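Alpha/beta hydrolase fold-3 domain protein (Sulfolobus islandicus, PDB 5LK6) probably hydrolyses carboxylic esters, as a thermostable esterase or lipase of the alpha/beta hydrolase fold. Local coordinates at residues Ala157-Leu162 and Asp219-Pro224. Sequence-based numbering, arbitrary orientation.
Sequences AAVVAL and DFRFSP. With SO4 (sulfate ion), chain E.
Val-159, on helix 152-163, faces Arg-221 in the coil 219-224, their CA atoms 5.5 Å apart; no hydrogen bond joins the two segments. The coil is tightly turned, since Asp-219 O accepts from the backbone N of both Phe-222 and Ser-223. Beta-branched Val-159 packs both methyls against the turn. With CG1 anti to the backbone N (chi1 171°), that methyl lies 3.8 Å from Arg-221 CB, while CG2 sits 3.5 Å from Arg-221 O and also touches the Pro-224 ring. One turn on, Leu-162 reaches the same proline at about a right angle, CD1 lying 3.7 Å from Pro-224 CB; compact Ala-158 leaves room for the ring. The Arg-221 chain turns from the helix, its CG over one face of the Phe-220 ring, toward the rim. Its guanidinium grips Asp-219 side-on, NE bonding OD1 at 3.0 Å and NH2 bonding OD2 at 2.7 Å and 174°. OD1 also takes the backbone N of Arg-221 through its anti lone pair, making an Asx turn. NH1 and NH2 hold a sulfate, probably from the crystallisation liquor. An alanine in place of Arg-221 would probably leave the Asp-219 carboxylate without its charged mate and take the CG packing from that face of Phe-220. This apolar packing seats the loop between helix 200-210 and strand 236-241 on the helix that follows the probable nucleophile elbow of the alpha/beta hydrolase fold.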
ATOM      1  N   ALA A 157      20.066  -1.007  -2.209  1.00 21.63           N
ATOM      2  CA  ALA A 157      19.266  -0.310  -3.202  1.00 20.93           C
ATOM      3  C   ALA A 157      19.365   1.200  -3.070  1.00 22.37           C
ATOM      4  O   ALA A 157      19.545   1.906  -4.077  1.00 23.29           O
ATOM      5  CB  ALA A 157      17.823  -0.739  -3.102  1.00 20.56           C
ATOM      6  N   ALA A 158      19.252   1.711  -1.845  1.00 22.85           N
ATOM      7  CA  ALA A 158      19.239   3.157  -1.673  1.00 23.69           C
ATOM      8  C   ALA A 158      20.618   3.704  -1.960  1.00 24.35           C
ATOM      9  O   ALA A 158      20.752   4.767  -2.577  1.00 23.17           O
ATOM     10  CB  ALA A 158      18.779   3.558  -0.285  1.00 23.64           C
ATOM     11  N   VAL A 159      21.639   2.963  -1.513  1.00 24.86           N
ATOM     12  CA  VAL A 159      23.019   3.380  -1.722  1.00 23.89           C
ATOM     13  C   VAL A 159      23.385   3.335  -3.203  1.00 22.49           C
ATOM     14  O   VAL A 159      23.943   4.291  -3.722  1.00 20.93           O
ATOM     15  CB  VAL A 159      23.976   2.559  -0.870  1.00 23.98           C
ATOM     16  CG1 VAL A 159      25.429   2.838  -1.263  1.00 23.95           C
ATOM     17  CG2 VAL A 159      23.740   2.908   0.607  1.00 24.65           C
ATOM     18  N   VAL A 160      23.037   2.252  -3.875  1.00 21.79           N
ATOM     19  CA  VAL A 160      23.198   2.196  -5.318  1.00 23.51           C
ATOM     20  C   VAL A 160      22.605   3.417  -6.070  1.00 23.87           C
ATOM     21  O   VAL A 160      23.255   3.969  -6.950  1.00 22.96           O
ATOM     22  CB  VAL A 160      22.593   0.925  -5.913  1.00 22.58           C
ATOM     23  CG1 VAL A 160      22.552   1.071  -7.431  1.00 22.99           C
ATOM     24  CG2 VAL A 160      23.436  -0.302  -5.524  1.00 21.97           C
ATOM     25  N   ALA A 161      21.399   3.828  -5.702  1.00 23.62           N
ATOM     26  CA  ALA A 161      20.739   4.969  -6.324  1.00 25.06           C
ATOM     27  C   ALA A 161      21.500   6.245  -6.131  1.00 26.34           C
ATOM     28  O   ALA A 161      21.517   7.093  -7.015  1.00 32.47           O
ATOM     29  CB  ALA A 161      19.319   5.159  -5.800  1.00 24.48           C
ATOM     30  N   LEU A 162      22.039   6.424  -4.947  1.00 28.55           N
ATOM     31  CA  LEU A 162      22.926   7.532  -4.654  1.00 29.35           C
ATOM     32  C   LEU A 162      24.194   7.522  -5.527  1.00 30.63           C
ATOM     33  O   LEU A 162      24.511   8.522  -6.173  1.00 29.52           O
ATOM     34  CB  LEU A 162      23.306   7.508  -3.180  1.00 29.61           C
ATOM     35  CG  LEU A 162      22.368   8.284  -2.267  1.00 31.32           C
ATOM     36  CD1 LEU A 162      22.418   7.776  -0.810  1.00 31.19           C
ATOM     37  CD2 LEU A 162      22.726   9.768  -2.366  1.00 28.92           C
ATOM     38  N   ASP A 219      29.644   6.441   7.098  1.00 23.39           N
ATOM     39  CA  ASP A 219      29.881   6.442   5.670  1.00 23.96           C
ATOM     40  C   ASP A 219      28.510   6.303   4.977  1.00 25.05           C
ATOM     41  O   ASP A 219      27.679   5.438   5.325  1.00 24.80           O
ATOM     42  CB  ASP A 219      30.816   5.293   5.381  1.00 24.23           C
ATOM     43  CG  ASP A 219      31.277   5.225   3.947  1.00 26.26           C
ATOM     44  OD1 ASP A 219      30.480   5.301   2.990  1.00 25.24           O
ATOM     45  OD2 ASP A 219      32.487   4.971   3.776  1.00 33.15           O
ATOM     46  N   PHE A 220      28.270   7.149   3.984  1.00 25.61           N
ATOM     47  CA  PHE A 220      26.968   7.192   3.326  1.00 24.45           C
ATOM     48  C   PHE A 220      26.618   5.874   2.635  1.00 22.59           C
ATOM     49  O   PHE A 220      25.427   5.586   2.423  1.00 22.03           O
ATOM     50  CB  PHE A 220      26.845   8.412   2.372  1.00 25.52           C
ATOM     51  CG  PHE A 220      27.473   8.205   1.022  1.00 29.35           C
ATOM     52  CD1 PHE A 220      26.748   7.607  -0.020  1.00 31.79           C
ATOM     53  CD2 PHE A 220      28.800   8.602   0.778  1.00 32.14           C
ATOM     54  CE1 PHE A 220      27.355   7.403  -1.267  1.00 33.73           C
ATOM     55  CE2 PHE A 220      29.397   8.430  -0.473  1.00 31.54           C
ATOM     56  CZ  PHE A 220      28.677   7.828  -1.493  1.00 33.58           C
ATOM     57  N   ARG A 221      27.620   5.071   2.279  1.00 20.64           N
ATOM     58  CA  ARG A 221      27.341   3.768   1.651  1.00 19.84           C
ATOM     59  C   ARG A 221      26.837   2.718   2.636  1.00 19.14           C
ATOM     60  O   ARG A 221      26.488   1.585   2.233  1.00 19.18           O
ATOM     61  CB  ARG A 221      28.553   3.252   0.905  1.00 19.94           C
ATOM     62  CG  ARG A 221      29.034   4.207  -0.194  1.00 20.70           C
ATOM     63  CD  ARG A 221      30.462   3.931  -0.656  1.00 20.28           C
ATOM     64  NE  ARG A 221      31.412   4.025   0.451  1.00 19.35           N
ATOM     65  CZ  ARG A 221      32.610   3.457   0.501  1.00 20.09           C
ATOM     66  NH1 ARG A 221      33.083   2.705  -0.475  1.00 18.51           N
ATOM     67  NH2 ARG A 221      33.335   3.603   1.617  1.00 22.93           N
ATOM     68  N   PHE A 222      26.855   3.063   3.916  1.00 17.99           N
ATOM     69  CA  PHE A 222      26.134   2.319   4.948  1.00 19.84           C
ATOM     70  C   PHE A 222      24.917   3.088   5.555  1.00 20.46           C
ATOM     71  O   PHE A 222      23.879   2.469   5.867  1.00 18.85           O
ATOM     72  CB  PHE A 222      27.092   1.927   6.086  1.00 20.90           C
ATOM     73  CG  PHE A 222      26.427   1.131   7.155  1.00 21.48           C
ATOM     74  CD1 PHE A 222      26.030  -0.176   6.908  1.00 22.26           C
ATOM     75  CD2 PHE A 222      26.123   1.700   8.385  1.00 21.84           C
ATOM     76  CE1 PHE A 222      25.385  -0.929   7.894  1.00 23.02           C
ATOM     77  CE2 PHE A 222      25.474   0.948   9.367  1.00 21.61           C
ATOM     78  CZ  PHE A 222      25.089  -0.353   9.117  1.00 21.03           C
ATOM     79  N   SER A 223      25.078   4.417   5.719  1.00 21.26           N
ATOM     80  CA  SER A 223      24.043   5.297   6.219  1.00 21.90           C
ATOM     81  C   SER A 223      23.637   6.290   5.139  1.00 20.99           C
ATOM     82  O   SER A 223      24.016   7.438   5.186  1.00 22.44           O
ATOM     83  CB  SER A 223      24.502   6.005   7.505  1.00 22.68           C
ATOM     84  OG  SER A 223      24.646   5.088   8.587  1.00 22.30           O
ATOM     85  N   PRO A 224      22.814   5.857   4.188  1.00 19.53           N
ATOM     86  CA  PRO A 224      22.458   6.750   3.137  1.00 20.71           C
ATOM     87  C   PRO A 224      21.791   8.013   3.606  1.00 22.83           C
ATOM     88  O   PRO A 224      21.929   9.057   2.943  1.00 21.32           O
ATOM     89  CB  PRO A 224      21.517   5.931   2.264  1.00 20.49           C
ATOM     90  CG  PRO A 224      21.237   4.706   3.004  1.00 20.84           C
ATOM     91  CD  PRO A 224      22.397   4.495   3.890  1.00 20.00           C
TER
HETATM   92  S   SO4 E 401      36.851   2.120   1.211  1.00 37.41           S
HETATM   93  O1  SO4 E 401      37.213   0.702   1.295  1.00 32.09           O
HETATM   94  O2  SO4 E 401      36.065   2.236  -0.094  1.00 31.42           O
HETATM   95  O3  SO4 E 401      36.208   2.498   2.527  1.00 33.72           O
HETATM   96  O4  SO4 E 401      38.009   3.016   1.247  1.00 32.42           O